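Local structure of spindle assembly abnormal protein 6 (Caenorhabditis elegans, 4G79) at residues E50-E56 with S68-E74. The protein serves as a central scaffold of the centriole, its globular N-terminal domain linking coiled-coil homodimers into the structure that sets ninefold symmetry. Residues are numbered along the deposited sequence.
Sequences EKELKFE and SETLNNE
Strands 51-56 and 68-71 form an antiparallel hairpin, axes 4.4 Å apart at 158°, both in extended β conformation. S68 pairs with E56 without hydrogen bonds; its OG joins K54 NZ through a water (2.6 and 2.8 Å). E69 and F55 form a hydrogen-bonded pair (F55 N to E69 O 2.9 Å, E69 N to F55 O 3.1 Å), and E69 OE2 folds back to accept from T70 N (2.8 Å). T70 lies opposite K54, its OG1 weakly bonded to L53 O (3.3 Å). L71 and L53 bond reciprocally (L53 N to L71 O 2.8 Å, L71 N to L53 O 2.7 Å); L71 CD1 lies 4.1 Å from F55 CE1. N72 then N-caps helix 73-83, OD1 accepting from K75 N, while a water links N73 N (3.0 Å) to K51 O (2.7 Å) and E50 OE1 (2.9 Å). Within this SAS-6 N-terminal domain, strands 29-44 and 132-140 flank the hairpin, and L53 and F55 pack against F92 of helix 92-102.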
# COMPACT_ATOMS: atom_id res chain seq x y z
N GLU A 50 -20.18 -2.15 23.20
CA GLU A 50 -18.81 -1.82 22.80
C GLU A 50 -18.77 -0.63 21.82
O GLU A 50 -19.75 -0.33 21.11
CB GLU A 50 -18.10 -3.06 22.22
CG GLU A 50 -18.33 -3.26 20.72
CD GLU A 50 -17.73 -4.53 20.16
OE1 GLU A 50 -16.48 -4.62 20.06
OE2 GLU A 50 -18.51 -5.44 19.79
N LYS A 51 -17.61 0.04 21.76
CA LYS A 51 -17.41 1.19 20.88
C LYS A 51 -17.33 0.73 19.44
O LYS A 51 -16.61 -0.23 19.11
CB LYS A 51 -16.16 1.98 21.27
CG LYS A 51 -15.84 3.13 20.30
CD LYS A 51 -14.55 3.82 20.71
CE LYS A 51 -14.19 4.90 19.73
NZ LYS A 51 -12.84 5.45 20.01
N GLU A 52 -18.08 1.44 18.59
CA GLU A 52 -18.15 1.24 17.16
C GLU A 52 -17.82 2.52 16.48
O GLU A 52 -18.25 3.55 16.97
CB GLU A 52 -19.59 0.88 16.76
CG GLU A 52 -19.93 -0.57 16.90
CD GLU A 52 -21.38 -0.90 16.60
OE1 GLU A 52 -22.24 0.02 16.62
OE2 GLU A 52 -21.66 -2.09 16.36
N LEU A 53 -17.11 2.47 15.35
CA LEU A 53 -16.95 3.65 14.50
C LEU A 53 -17.96 3.49 13.42
O LEU A 53 -18.17 2.35 13.01
CB LEU A 53 -15.55 3.80 13.90
CG LEU A 53 -14.42 4.10 14.87
CD1 LEU A 53 -13.10 4.18 14.08
CD2 LEU A 53 -14.67 5.42 15.61
N LYS A 54 -18.62 4.56 12.95
CA LYS A 54 -19.60 4.43 11.87
C LYS A 54 -19.17 5.31 10.71
O LYS A 54 -18.85 6.46 10.95
CB LYS A 54 -21.01 4.79 12.36
CG LYS A 54 -22.09 4.62 11.30
CD LYS A 54 -23.43 4.51 11.96
CE LYS A 54 -24.52 4.45 10.91
NZ LYS A 54 -24.73 3.06 10.44
N PHE A 55 -19.11 4.77 9.48
CA PHE A 55 -18.76 5.54 8.27
C PHE A 55 -19.98 5.65 7.44
O PHE A 55 -20.67 4.65 7.25
CB PHE A 55 -17.62 4.86 7.48
CG PHE A 55 -16.29 4.94 8.17
CD1 PHE A 55 -15.95 4.04 9.17
CD2 PHE A 55 -15.35 5.90 7.80
CE1 PHE A 55 -14.71 4.12 9.81
CE2 PHE A 55 -14.11 5.97 8.43
CZ PHE A 55 -13.81 5.09 9.45
N GLU A 56 -20.32 6.87 6.98
CA GLU A 56 -21.54 7.06 6.20
C GLU A 56 -21.27 7.94 5.03
O GLU A 56 -20.64 9.00 5.18
CB GLU A 56 -22.68 7.68 7.03
CG GLU A 56 -23.21 6.85 8.20
CD GLU A 56 -24.16 7.62 9.10
OE1 GLU A 56 -23.67 8.27 10.05
OE2 GLU A 56 -25.38 7.60 8.84
N SER A 68 -23.39 2.76 4.52
CA SER A 68 -22.69 2.85 5.80
C SER A 68 -22.10 1.52 6.22
O SER A 68 -22.45 0.46 5.70
CB SER A 68 -23.63 3.35 6.90
OG SER A 68 -24.60 2.39 7.29
N GLU A 69 -21.19 1.59 7.17
CA GLU A 69 -20.60 0.42 7.80
C GLU A 69 -20.13 0.83 9.17
O GLU A 69 -19.72 1.98 9.40
CB GLU A 69 -19.46 -0.21 6.98
CG GLU A 69 -18.81 -1.46 7.60
CD GLU A 69 -19.73 -2.63 7.87
OE1 GLU A 69 -19.49 -3.71 7.29
OE2 GLU A 69 -20.69 -2.48 8.66
N THR A 70 -20.22 -0.12 10.09
CA THR A 70 -19.78 0.10 11.45
C THR A 70 -18.52 -0.76 11.67
O THR A 70 -18.43 -1.87 11.15
CB THR A 70 -20.99 -0.15 12.41
OG1 THR A 70 -20.81 0.49 13.66
CG2 THR A 70 -21.35 -1.62 12.56
N LEU A 71 -17.55 -0.22 12.40
CA LEU A 71 -16.29 -0.90 12.69
C LEU A 71 -16.10 -1.01 14.17
O LEU A 71 -15.95 0.02 14.82
CB LEU A 71 -15.13 -0.07 12.14
CG LEU A 71 -14.41 -0.46 10.86
CD1 LEU A 71 -13.16 0.41 10.70
CD2 LEU A 71 -13.91 -1.89 10.90
N ASN A 72 -16.01 -2.22 14.70
CA ASN A 72 -15.69 -2.41 16.12
C ASN A 72 -14.18 -2.71 16.23
O ASN A 72 -13.48 -2.73 15.21
CB ASN A 72 -16.59 -3.49 16.77
CG ASN A 72 -16.47 -4.88 16.19
OD1 ASN A 72 -15.53 -5.21 15.46
ND2 ASN A 72 -17.37 -5.75 16.58
N ASN A 73 -13.64 -2.91 17.47
CA ASN A 73 -12.22 -3.17 17.63
C ASN A 73 -11.77 -4.42 16.88
O ASN A 73 -10.69 -4.42 16.28
CB ASN A 73 -11.87 -3.27 19.11
CG ASN A 73 -10.38 -3.43 19.35
OD1 ASN A 73 -9.56 -2.70 18.79
ND2 ASN A 73 -10.01 -4.41 20.13
N GLU A 74 -12.56 -5.50 16.94
CA GLU A 74 -12.23 -6.79 16.32
C GLU A 74 -12.17 -6.68 14.78
O GLU A 74 -11.24 -7.21 14.17
CB GLU A 74 -13.24 -7.87 16.74
CG GLU A 74 -13.17 -8.21 18.22
CD GLU A 74 -13.82 -7.24 19.19
OE1 GLU A 74 -14.58 -6.34 18.75
OE2 GLU A 74 -13.58 -7.39 20.41
O HOH W 1 -14.97 -2.16 20.03
O HOH W 2 -26.70 3.37 8.50